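Long-range contacts in Methylcobalamin\: coenzyme M methyltransferase (Methanosarcina mazei, PDB 4AY8), which probably catalyses zinc-dependent methyl transfer from methylated corrinoid to the thiol of coenzyme M, a step of methanogenesis: residues V36-I41 and I327-P332; S73-V78 and K337-A342; P212-D217 and L245-N250. All coordinates share one frame; numbering follows the deposited sequence.

Contact 1 (V36-I41 and I327-P332); sequences VTQTGI and IAPMTP. With COM (1-thioethanesulfonic acid), chain C.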
ATOM      1  N   VAL A  36       3.118   3.177  -4.350  1.00  4.70           N
ATOM      2  CA  VAL A  36       2.134   3.220  -3.264  1.00  4.69           C
ATOM      3  C   VAL A  36       2.409   2.103  -2.269  1.00  4.40           C
ATOM      4  O   VAL A  36       1.712   1.959  -1.284  1.00  4.81           O
ATOM      5  CB  VAL A  36       0.669   3.141  -3.779  1.00  4.52           C
ATOM      6  CG1 VAL A  36       0.397   4.254  -4.790  1.00  3.37           C
ATOM      7  CG2 VAL A  36       0.365   1.764  -4.363  1.00  4.42           C
ATOM      8  N   THR A  37       3.446   1.329  -2.555  1.00  4.88           N
ATOM      9  CA  THR A  37       3.914   0.252  -1.694  1.00  4.50           C
ATOM     10  C   THR A  37       5.271   0.638  -1.108  1.00  4.89           C
ATOM     11  O   THR A  37       5.837   1.685  -1.461  1.00  4.90           O
ATOM     12  CB  THR A  37       4.005  -1.070  -2.480  1.00  4.51           C
ATOM     13  OG1 THR A  37       4.756  -0.861  -3.679  1.00  4.24           O
ATOM     14  CG2 THR A  37       2.594  -1.585  -2.847  1.00  2.72           C
ATOM     15  N   GLN A  38       5.791  -0.195  -0.211  1.00  4.80           N
ATOM     16  CA  GLN A  38       6.964   0.179   0.573  1.00  5.03           C
ATOM     17  C   GLN A  38       8.149   0.546  -0.311  1.00  4.99           C
ATOM     18  O   GLN A  38       8.405  -0.102  -1.335  1.00  5.06           O
ATOM     19  CB  GLN A  38       7.313  -0.917   1.595  1.00  5.03           C
ATOM     20  CG  GLN A  38       8.374  -1.923   1.178  1.00  4.57           C
ATOM     21  CD  GLN A  38       9.771  -1.388   1.390  1.00  3.94           C
ATOM     22  OE1 GLN A  38       9.986  -0.522   2.238  1.00  5.21           O
ATOM     23  NE2 GLN A  38      10.727  -1.881   0.608  1.00  2.63           N
ATOM     24  N   THR A  39       8.862   1.598   0.091  1.00  5.43           N
ATOM     25  CA  THR A  39       9.937   2.160  -0.719  1.00  5.63           C
ATOM     26  C   THR A  39      11.320   2.143  -0.091  1.00  6.23           C
ATOM     27  O   THR A  39      12.244   2.751  -0.631  1.00  6.24           O
ATOM     28  CB  THR A  39       9.654   3.628  -1.065  1.00  5.83           C
ATOM     29  OG1 THR A  39       9.456   4.375   0.146  1.00  4.49           O
ATOM     30  CG2 THR A  39       8.439   3.734  -1.996  1.00  5.27           C
ATOM     31  N   GLY A  40      11.478   1.457   1.033  1.00  7.05           N
ATOM     32  CA  GLY A  40      12.796   1.356   1.676  1.00  7.57           C
ATOM     33  C   GLY A  40      13.770   0.444   0.937  1.00  7.73           C
ATOM     34  O   GLY A  40      13.515  -0.754   0.775  1.00  8.31           O
ATOM     35  N   ILE A  41      14.897   0.992   0.494  1.00  7.88           N
ATOM     36  CA  ILE A  41      15.911   0.168  -0.181  1.00  7.84           C
ATOM     37  C   ILE A  41      17.309   0.349   0.422  1.00  8.35           C
ATOM     38  O   ILE A  41      17.684   1.450   0.843  1.00  8.17           O
ATOM     39  CB  ILE A  41      15.925   0.378  -1.718  1.00  7.94           C
ATOM     40  CG1 ILE A  41      16.335   1.805  -2.090  1.00  7.88           C
ATOM     41  CG2 ILE A  41      14.552   0.048  -2.325  1.00  7.39           C
ATOM     42  CD1 ILE A  41      16.485   2.017  -3.604  1.00  7.50           C
ATOM     43  N   ILE A 327       8.684  -2.644  -3.000  1.00  5.41           N
ATOM     44  CA  ILE A 327       9.998  -2.693  -3.633  1.00  5.25           C
ATOM     45  C   ILE A 327      10.879  -3.604  -2.787  1.00  5.72           C
ATOM     46  O   ILE A 327      10.927  -3.470  -1.565  1.00  5.04           O
ATOM     47  CB  ILE A 327      10.629  -1.305  -3.764  1.00  5.36           C
ATOM     48  CG1 ILE A 327       9.689  -0.369  -4.545  1.00  5.94           C
ATOM     49  CG2 ILE A 327      12.033  -1.393  -4.436  1.00  3.95           C
ATOM     50  CD1 ILE A 327      10.223   1.052  -4.750  1.00  4.18           C
ATOM     51  N   ALA A 328      11.520  -4.573  -3.427  1.00  6.27           N
ATOM     52  CA  ALA A 328      12.444  -5.463  -2.719  1.00  7.10           C
ATOM     53  C   ALA A 328      13.621  -4.617  -2.222  1.00  7.23           C
ATOM     54  O   ALA A 328      14.173  -3.811  -2.959  1.00  7.48           O
ATOM     55  CB  ALA A 328      12.920  -6.597  -3.627  1.00  6.48           C
ATOM     56  N   PRO A 329      13.974  -4.775  -0.952  1.00  7.95           N
ATOM     57  CA  PRO A 329      14.964  -3.921  -0.330  1.00  8.13           C
ATOM     58  C   PRO A 329      16.331  -3.930  -1.034  1.00  8.06           C
ATOM     59  O   PRO A 329      17.024  -2.927  -0.999  1.00  7.63           O
ATOM     60  CB  PRO A 329      15.060  -4.479   1.091  1.00  8.25           C
ATOM     61  CG  PRO A 329      13.757  -5.103   1.329  1.00  8.81           C
ATOM     62  CD  PRO A 329      13.352  -5.693   0.016  1.00  8.60           C
HETATM   63  N   MSE A 330      16.692  -5.038  -1.683  1.00  8.29           N
HETATM   64  CA  MSE A 330      17.960  -5.130  -2.400  1.00  8.51           C
HETATM   65  C   MSE A 330      17.882  -4.532  -3.807  1.00  8.05           C
HETATM   66  O   MSE A 330      18.867  -4.539  -4.546  1.00  7.18           O
HETATM   67  CB  MSE A 330      18.445  -6.580  -2.469  1.00  9.37           C
HETATM   68  CG  MSE A 330      18.743  -7.213  -1.106  1.00 12.44           C
HETATM   69 SE   MSE A 330      20.060  -6.198  -0.062  1.00 20.72          SE
HETATM   70  CE  MSE A 330      21.545  -6.153  -1.320  1.00 17.64           C
ATOM     71  N   THR A 331      16.729  -3.975  -4.168  1.00  7.50           N
ATOM     72  CA  THR A 331      16.604  -3.291  -5.458  1.00  7.27           C
ATOM     73  C   THR A 331      17.619  -2.148  -5.621  1.00  7.56           C
ATOM     74  O   THR A 331      17.673  -1.233  -4.794  1.00  7.10           O
ATOM     75  CB  THR A 331      15.188  -2.716  -5.659  1.00  7.26           C
ATOM     76  OG1 THR A 331      14.220  -3.768  -5.574  1.00  6.12           O
ATOM     77  CG2 THR A 331      15.080  -2.018  -7.007  1.00  5.73           C
ATOM     78  N   PRO A 332      18.431  -2.192  -6.694  1.00  7.80           N
ATOM     79  CA  PRO A 332      19.321  -1.061  -6.935  1.00  8.21           C
ATOM     80  C   PRO A 332      18.558   0.243  -7.238  1.00  8.40           C
ATOM     81  O   PRO A 332      17.482   0.223  -7.868  1.00  8.02           O
ATOM     82  CB  PRO A 332      20.141  -1.497  -8.155  1.00  8.74           C
ATOM     83  CG  PRO A 332      19.953  -3.005  -8.255  1.00  8.34           C
ATOM     84  CD  PRO A 332      18.580  -3.245  -7.710  1.00  7.86           C
TER
HETATM   85  C1  COM C 500       2.849  -5.294   0.135  1.00 14.72           C
HETATM   86  C2  COM C 500       3.392  -4.893   1.499  1.00 15.33           C
HETATM   87  S1  COM C 500       1.550  -6.580   0.229  1.00 13.21           S
HETATM   88  S2  COM C 500       4.642  -3.775   1.439  1.00 14.55           S
HETATM   89  O1S COM C 500       5.864  -4.406   0.944  1.00 14.69           O
HETATM   90  O2S COM C 500       4.890  -3.367   2.841  1.00 16.57           O
HETATM   91  O3S COM C 500       4.339  -2.597   0.627  1.00 13.55           O

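Contact 2 (S73-V78 and K337-A342); sequences SGLEAV and KALVAA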
ATOM      1  N   SER A  73      15.638   9.230  -6.470  1.00  8.72           N
ATOM      2  CA  SER A  73      15.154   8.263  -7.450  1.00  8.42           C
ATOM      3  C   SER A  73      14.272   8.882  -8.508  1.00  8.40           C
ATOM      4  O   SER A  73      14.214   8.387  -9.636  1.00  8.66           O
ATOM      5  CB  SER A  73      14.386   7.131  -6.759  1.00  8.50           C
ATOM      6  OG  SER A  73      13.164   7.574  -6.200  1.00  7.45           O
ATOM      7  N   GLY A  74      13.563   9.943  -8.139  1.00  8.32           N
ATOM      8  CA  GLY A  74      12.582  10.565  -9.033  1.00  8.08           C
ATOM      9  C   GLY A  74      11.149  10.046  -8.928  1.00  7.43           C
ATOM     10  O   GLY A  74      10.266  10.494  -9.655  1.00  8.20           O
ATOM     11  N   LEU A  75      10.898   9.091  -8.047  1.00  6.75           N
ATOM     12  CA  LEU A  75       9.519   8.672  -7.807  1.00  6.03           C
ATOM     13  C   LEU A  75       8.762   9.917  -7.333  1.00  5.81           C
ATOM     14  O   LEU A  75       9.296  10.718  -6.554  1.00  5.83           O
ATOM     15  CB  LEU A  75       9.442   7.541  -6.777  1.00  5.43           C
ATOM     16  CG  LEU A  75       9.997   6.172  -7.190  1.00  4.70           C
ATOM     17  CD1 LEU A  75       9.857   5.171  -6.044  1.00  2.05           C
ATOM     18  CD2 LEU A  75       9.311   5.661  -8.463  1.00  4.16           C
ATOM     19  N   GLU A  76       7.523  10.070  -7.775  1.00  5.33           N
ATOM     20  CA  GLU A  76       6.827  11.341  -7.627  1.00  5.08           C
ATOM     21  C   GLU A  76       5.868  11.391  -6.430  1.00  5.02           C
ATOM     22  O   GLU A  76       4.821  12.041  -6.475  1.00  4.87           O
ATOM     23  CB  GLU A  76       6.161  11.695  -8.944  1.00  5.06           C
ATOM     24  CG  GLU A  76       7.210  11.964  -9.992  1.00  5.12           C
ATOM     25  CD  GLU A  76       6.670  12.100 -11.396  1.00  6.16           C
ATOM     26  OE1 GLU A  76       5.580  11.553 -11.690  1.00  7.23           O
ATOM     27  OE2 GLU A  76       7.380  12.715 -12.221  1.00  4.83           O
ATOM     28  N   ALA A  77       6.271  10.715  -5.362  1.00  5.01           N
ATOM     29  CA  ALA A  77       5.579  10.719  -4.083  1.00  5.32           C
ATOM     30  C   ALA A  77       6.565  10.299  -2.992  1.00  5.38           C
ATOM     31  O   ALA A  77       7.690   9.882  -3.277  1.00  5.06           O
ATOM     32  CB  ALA A  77       4.400   9.769  -4.104  1.00  4.88           C
ATOM     33  N   VAL A  78       6.141  10.428  -1.742  1.00  5.65           N
ATOM     34  CA  VAL A  78       6.840   9.807  -0.637  1.00  6.18           C
ATOM     35  C   VAL A  78       5.863   8.861   0.045  1.00  5.92           C
ATOM     36  O   VAL A  78       4.693   9.200   0.223  1.00  6.02           O
ATOM     37  CB  VAL A  78       7.364  10.839   0.388  1.00  6.67           C
ATOM     38  CG1 VAL A  78       8.144  10.123   1.466  1.00  7.85           C
ATOM     39  CG2 VAL A  78       8.245  11.881  -0.291  1.00  7.57           C
ATOM     40  N   LYS A 337      15.112   4.249 -10.734  1.00  8.20           N
ATOM     41  CA  LYS A 337      15.227   5.324 -11.722  1.00  8.71           C
ATOM     42  C   LYS A 337      14.743   4.884 -13.099  1.00  8.47           C
ATOM     43  O   LYS A 337      14.161   5.679 -13.823  1.00  9.10           O
ATOM     44  CB  LYS A 337      16.669   5.844 -11.831  1.00  9.27           C
ATOM     45  CG  LYS A 337      17.167   6.654 -10.654  1.00  9.93           C
ATOM     46  CD  LYS A 337      18.638   7.019 -10.835  1.00 13.23           C
ATOM     47  CE  LYS A 337      19.153   7.847  -9.674  1.00 15.47           C
ATOM     48  NZ  LYS A 337      20.582   8.234  -9.788  1.00 16.66           N
ATOM     49  N   ALA A 338      14.963   3.621 -13.450  1.00  8.08           N
ATOM     50  CA  ALA A 338      14.518   3.067 -14.740  1.00  7.77           C
ATOM     51  C   ALA A 338      13.009   3.197 -14.951  1.00  7.82           C
ATOM     52  O   ALA A 338      12.532   3.442 -16.071  1.00  7.45           O
ATOM     53  CB  ALA A 338      14.928   1.595 -14.850  1.00  7.61           C
ATOM     54  N   LEU A 339      12.261   2.990 -13.875  1.00  7.75           N
ATOM     55  CA  LEU A 339      10.810   3.078 -13.906  1.00  8.09           C
ATOM     56  C   LEU A 339      10.388   4.495 -14.251  1.00  7.58           C
ATOM     57  O   LEU A 339       9.515   4.702 -15.076  1.00  7.93           O
ATOM     58  CB  LEU A 339      10.244   2.678 -12.549  1.00  8.37           C
ATOM     59  CG  LEU A 339       8.765   2.334 -12.480  1.00 10.01           C
ATOM     60  CD1 LEU A 339       8.447   1.123 -13.360  1.00  8.42           C
ATOM     61  CD2 LEU A 339       8.363   2.103 -11.017  1.00 10.55           C
ATOM     62  N   VAL A 340      11.051   5.465 -13.636  1.00  7.49           N
ATOM     63  CA  VAL A 340      10.837   6.876 -13.931  1.00  7.36           C
ATOM     64  C   VAL A 340      11.260   7.218 -15.363  1.00  7.63           C
ATOM     65  O   VAL A 340      10.519   7.884 -16.089  1.00  8.06           O
ATOM     66  CB  VAL A 340      11.579   7.763 -12.909  1.00  7.75           C
ATOM     67  CG1 VAL A 340      11.425   9.266 -13.253  1.00  7.68           C
ATOM     68  CG2 VAL A 340      11.084   7.455 -11.499  1.00  5.55           C
ATOM     69  N   ALA A 341      12.418   6.724 -15.796  1.00  7.40           N
ATOM     70  CA  ALA A 341      12.892   7.016 -17.147  1.00  7.21           C
ATOM     71  C   ALA A 341      11.911   6.484 -18.206  1.00  6.90           C
ATOM     72  O   ALA A 341      11.702   7.111 -19.229  1.00  6.46           O
ATOM     73  CB  ALA A 341      14.320   6.459 -17.370  1.00  6.93           C
ATOM     74  N   ALA A 342      11.288   5.343 -17.936  1.00  6.88           N
ATOM     75  CA  ALA A 342      10.339   4.757 -18.871  1.00  7.01           C
ATOM     76  C   ALA A 342       9.158   5.695 -19.140  1.00  7.26           C
ATOM     77  O   ALA A 342       8.720   5.855 -20.282  1.00  6.55           O
ATOM     78  CB  ALA A 342       9.854   3.405 -18.358  1.00  7.17           C
TER

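Contact 3 (P212-D217 and L245-N250); sequences PVASPD and LHICGN. With ZN (zinc ion), chain D; COM (1-thioethanesulfonic acid), chain C.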
ATOM      1  N   PRO A 212      -2.929  -8.281   1.587  1.00  6.98           N
ATOM      2  CA  PRO A 212      -2.558  -9.519   0.889  1.00  7.28           C
ATOM      3  C   PRO A 212      -3.447 -10.719   1.221  1.00  7.64           C
ATOM      4  O   PRO A 212      -3.615 -11.618   0.394  1.00  6.68           O
ATOM      5  CB  PRO A 212      -1.121  -9.778   1.351  1.00  7.21           C
ATOM      6  CG  PRO A 212      -0.950  -8.968   2.603  1.00  7.58           C
ATOM      7  CD  PRO A 212      -1.855  -7.788   2.466  1.00  7.27           C
ATOM      8  N   VAL A 213      -4.016 -10.732   2.421  1.00  7.80           N
ATOM      9  CA  VAL A 213      -4.809 -11.870   2.843  1.00  8.02           C
ATOM     10  C   VAL A 213      -6.148 -11.916   2.098  1.00  8.23           C
ATOM     11  O   VAL A 213      -6.789 -12.968   2.018  1.00  8.19           O
ATOM     12  CB  VAL A 213      -5.013 -11.883   4.373  1.00  8.23           C
ATOM     13  CG1 VAL A 213      -5.908 -13.058   4.781  1.00  7.48           C
ATOM     14  CG2 VAL A 213      -3.653 -11.947   5.093  1.00  8.53           C
ATOM     15  N   ALA A 214      -6.551 -10.785   1.518  1.00  8.05           N
ATOM     16  CA  ALA A 214      -7.761 -10.736   0.706  1.00  7.92           C
ATOM     17  C   ALA A 214      -7.543 -11.305  -0.702  1.00  8.03           C
ATOM     18  O   ALA A 214      -8.486 -11.426  -1.482  1.00  7.84           O
ATOM     19  CB  ALA A 214      -8.294  -9.310   0.636  1.00  8.00           C
ATOM     20  N   SER A 215      -6.309 -11.677  -1.014  1.00  8.12           N
ATOM     21  CA  SER A 215      -5.975 -12.223  -2.322  1.00  9.09           C
ATOM     22  C   SER A 215      -6.606 -13.591  -2.567  1.00  9.63           C
ATOM     23  O   SER A 215      -6.706 -14.399  -1.653  1.00  9.09           O
ATOM     24  CB  SER A 215      -4.456 -12.365  -2.472  1.00  9.08           C
ATOM     25  OG  SER A 215      -4.119 -13.020  -3.692  1.00  9.60           O
ATOM     26  N   PRO A 216      -7.020 -13.854  -3.812  1.00 10.75           N
ATOM     27  CA  PRO A 216      -7.502 -15.181  -4.190  1.00 11.97           C
ATOM     28  C   PRO A 216      -6.480 -16.296  -3.983  1.00 13.27           C
ATOM     29  O   PRO A 216      -6.851 -17.462  -3.921  1.00 14.06           O
ATOM     30  CB  PRO A 216      -7.840 -15.015  -5.674  1.00 11.89           C
ATOM     31  CG  PRO A 216      -8.222 -13.589  -5.791  1.00 11.71           C
ATOM     32  CD  PRO A 216      -7.233 -12.877  -4.892  1.00 10.87           C
ATOM     33  N   ASP A 217      -5.206 -15.950  -3.867  1.00 14.85           N
ATOM     34  CA  ASP A 217      -4.205 -16.926  -3.458  1.00 15.96           C
ATOM     35  C   ASP A 217      -4.511 -17.482  -2.068  1.00 16.33           C
ATOM     36  O   ASP A 217      -4.092 -18.584  -1.745  1.00 16.83           O
ATOM     37  CB  ASP A 217      -2.813 -16.298  -3.416  1.00 16.39           C
ATOM     38  CG  ASP A 217      -2.309 -15.889  -4.768  1.00 17.23           C
ATOM     39  OD1 ASP A 217      -2.913 -16.280  -5.784  1.00 19.29           O
ATOM     40  OD2 ASP A 217      -1.290 -15.165  -4.807  1.00 20.43           O
ATOM     41  N   LEU A 245      -6.343   0.664  -2.899  1.00  4.23           N
ATOM     42  CA  LEU A 245      -6.426  -0.714  -2.427  1.00  4.15           C
ATOM     43  C   LEU A 245      -5.447  -1.584  -3.189  1.00  4.41           C
ATOM     44  O   LEU A 245      -5.612  -1.812  -4.392  1.00  4.33           O
ATOM     45  CB  LEU A 245      -7.837  -1.258  -2.618  1.00  3.89           C
ATOM     46  CG  LEU A 245      -8.010  -2.746  -2.354  1.00  4.24           C
ATOM     47  CD1 LEU A 245      -7.641  -3.092  -0.898  1.00  2.19           C
ATOM     48  CD2 LEU A 245      -9.429  -3.199  -2.723  1.00  4.05           C
ATOM     49  N   HIS A 246      -4.425  -2.063  -2.480  1.00  4.77           N
ATOM     50  CA  HIS A 246      -3.435  -2.974  -3.031  1.00  5.03           C
ATOM     51  C   HIS A 246      -3.719  -4.402  -2.604  1.00  5.49           C
ATOM     52  O   HIS A 246      -3.789  -4.693  -1.416  1.00  5.34           O
ATOM     53  CB  HIS A 246      -2.030  -2.598  -2.537  1.00  5.64           C
ATOM     54  CG  HIS A 246      -0.987  -3.598  -2.907  1.00  6.40           C
ATOM     55  ND1 HIS A 246      -0.466  -3.692  -4.180  1.00  6.73           N
ATOM     56  CD2 HIS A 246      -0.406  -4.587  -2.187  1.00  9.00           C
ATOM     57  CE1 HIS A 246       0.401  -4.688  -4.220  1.00  7.10           C
ATOM     58  NE2 HIS A 246       0.454  -5.245  -3.027  1.00  8.94           N
ATOM     59  N   ILE A 247      -3.850  -5.312  -3.564  1.00  5.84           N
ATOM     60  CA  ILE A 247      -3.957  -6.734  -3.249  1.00  5.46           C
ATOM     61  C   ILE A 247      -3.109  -7.484  -4.250  1.00  6.63           C
ATOM     62  O   ILE A 247      -3.330  -7.396  -5.463  1.00  6.46           O
ATOM     63  CB  ILE A 247      -5.429  -7.259  -3.290  1.00  5.55           C
ATOM     64  CG1 ILE A 247      -6.322  -6.527  -2.265  1.00  4.96           C
ATOM     65  CG2 ILE A 247      -5.485  -8.765  -3.042  1.00  3.61           C
ATOM     66  CD1 ILE A 247      -7.810  -6.836  -2.406  1.00  3.40           C
ATOM     67  N   CYS A 248      -2.120  -8.218  -3.750  1.00  7.91           N
ATOM     68  CA  CYS A 248      -1.198  -8.905  -4.622  1.00  9.12           C
ATOM     69  C   CYS A 248      -1.740 -10.273  -5.053  1.00  8.80           C
ATOM     70  O   CYS A 248      -2.837 -10.678  -4.659  1.00  9.30           O
ATOM     71  CB  CYS A 248       0.225  -8.978  -3.998  1.00 10.20           C
ATOM     72  SG  CYS A 248       0.354  -8.889  -2.191  1.00 11.99           S
ATOM     73  N   GLY A 249      -0.991 -10.957  -5.906  1.00  8.86           N
ATOM     74  CA  GLY A 249      -1.420 -12.238  -6.466  1.00  9.11           C
ATOM     75  C   GLY A 249      -2.294 -12.072  -7.695  1.00  9.18           C
ATOM     76  O   GLY A 249      -2.459 -10.949  -8.202  1.00  8.37           O
ATOM     77  N   ASN A 250      -2.871 -13.169  -8.189  1.00  9.94           N
ATOM     78  CA  ASN A 250      -3.760 -13.056  -9.359  1.00 10.53           C
ATOM     79  C   ASN A 250      -5.158 -12.720  -8.893  1.00  9.69           C
ATOM     80  O   ASN A 250      -5.934 -13.592  -8.464  1.00  9.93           O
ATOM     81  CB  ASN A 250      -3.787 -14.289 -10.279  1.00 11.80           C
ATOM     82  CG  ASN A 250      -4.584 -14.019 -11.593  1.00 13.53           C
ATOM     83  OD1 ASN A 250      -5.172 -12.940 -11.763  1.00 17.37           O
ATOM     84  ND2 ASN A 250      -4.582 -14.981 -12.515  1.00 14.40           N
TER
HETATM   85 ZN    ZN D 600       1.619  -6.842  -2.112  1.00 16.99          ZN
HETATM   86  C1  COM C 500       2.849  -5.294   0.135  1.00 14.72           C
HETATM   87  C2  COM C 500       3.392  -4.893   1.499  1.00 15.33           C
HETATM   88  S1  COM C 500       1.550  -6.580   0.229  1.00 13.21           S
HETATM   89  S2  COM C 500       4.642  -3.775   1.439  1.00 14.55           S
HETATM   90  O1S COM C 500       5.864  -4.406   0.944  1.00 14.69           O
HETATM   91  O2S COM C 500       4.890  -3.367   2.841  1.00 16.57           O
HETATM   92  O3S COM C 500       4.339  -2.597   0.627  1.00 13.55           O

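Contact 1 (V36-I41 and I327-P332)
At Thr39 and Ile327 the irregular loops 36-41 and 327-332 run with their CA atoms 5.7 Å apart, closing to 4.2 Å between the CA atoms of Ile41 and Pro329. The join centres on Gln38, whose backbone O accepts from Ile327 N (3.1 Å) while its side chain returns a bond the other way. Bent at chi2 (82°), that side chain carries Gln38 NE2 to Ile327 O at 2.7 Å, in the carbonyl plane and with the acceptor close to the plane of the amide. Gln38 NE2 also donates to Gly40 O at 3.0 Å in a nearly straight bond (175°), and Gly40 N reaches OE1 from above the amide carbonyl plane. With both ends of the amide engaged, its rotation is fixed and the 38-40 turn is tied to the opposite loop. Cutting Gln38 back to alanine would probably leave Ile327 O and Gly40 O without their donor, Gly40 N without its acceptor and the turn less firmly held.

Beyond this polar core, Ile41 and Ile327 cross obliquely, touching through their CG2 methyls at 3.6 Å. Thr331 N closes a type I turn on Ala328 O, which also accepts from Thr331 OG1. On the ligand side, Gln38 N donates to O3S of coenzyme M at 2.9 Å, and Gln103 also binds this ligand. Thr37 OG1 is bonded to the backbone O of the zinc ligand Cys325. Chemically, Gln38 therefore faces two ways: its backbone N–H grips the sulfonate, while its carbonyl and side-chain amide secure the loop bearing that N–H to the one just after Cys325.

Contact 2 (S73-V78 and K337-A342)
Val340, on the last helix (333-346) of the TIM-barrel fold, packs against Ser73, Gly74 and Leu75, in the turn that follows helix 59-71 and leads to strand 78-80. The contact thus joins the C-terminal helix of the barrel to the approach to strand 78-80, the first of its parallel strands.

The apolar part rests on Val340 CG2 and Leu75 CD2. Val340 CG2, beside its own backbone N, lies 3.9 Å from Leu75 CD2, and a looser touch links Leu75 CD2 with Leu339 CD2 at 4.5 Å. Val340 CG2 also comes within 3.6 Å of Gly74 O, so it covers peptide as well as side chain. Gly74 is the first residue after helix 59-71 to leave helical backbone angles, with a positive phi (91°); a CB on it would point at helix 333-346 and lie tightly against Val340 CG1.

No hydrogen bond crosses between the segments. Ser73 OG accepts from Leu75 N at 3.3 Å in an ST turn and is also bonded to Asn69 OD1. Glu76 adds a charged tie to helix 333-346, since its OE2 forms a salt bridge with Arg343, while OE1 takes the N–H of Val33. At the outer margin the extended chain of Lys337 starts out alongside the turn, its CG 3.6 Å from Ser73 O.

Contact 3 (P212-D217 and L245-N250)
This contact, partly buried, joins 212-217, after strand 206-210, to 245-250, at the end of the neighbouring parallel strand 242-246. It lies at the C-terminal ends of the TIM-barrel strands, where this fold keeps its active site. Helix 221-238 links the two strands as a beta-alpha-beta unit, and 245-250 carries a His-X-Cys zinc motif.

One hydrogen bond crosses the contact. Ser215 OG, anti to its own nitrogen (chi1 174°), turns across to donate to Cys248 O at 2.8 Å, from a position tilted 25° out of the carbonyl plane. Ser215 OG in turn accepts from Asp217 N in an ST turn, so it fixes both its own loop and the peptide after the metal-binding cysteine. Next to this bond, Ile247 CG2 packs on Ser215 CA (3.6 Å) and Ile247 CD1 on Ala214 CB, a small apolar layer continued by Phe224 of helix 221-238.

Toward the metal, Pro212 CB lies 3.9 Å from Cys248 SG. Zinc is bound by His246 NE2 at 2.2 Å, Cys248 SG, and S1 of coenzyme M, with Cys325 as the fourth ligand; Ser267 OG, bonded to His246 ND1, helps orient the imidazole. Binding through S1 is consistent with the metal activating the thiol for methylation.

At the other end, a CB on Gly249 would collide with Ser215 OG and the Asp217 carboxylate, and at its positive phi would also jam against the preceding carbonyl O. Asp217 OD2 comes within 3.4 Å of Gly249 CA.

How the contacts relate
Contacts 1 and 3 bracket the bound coenzyme M, contact 1 at its sulfonate and contact 3 at its thiol and the zinc. Their centres lie 19 Å apart, yet the two meet where Thr37 CG2 packs on His246 ND1 at 3.9 Å. Cys325, a zinc ligand, adds a second link between them. Contact 2 stands farther out: its centre is 12 Å from that of contact 1 and 25 Å from that of contact 3. The nearest atoms of contacts 1 and 2 are about 4 Å apart, without touching. Helix 333-346, which begins directly after 327-332, connects the two, and Asn69 is bonded to residues of both, Thr39 O and Ser73 OG.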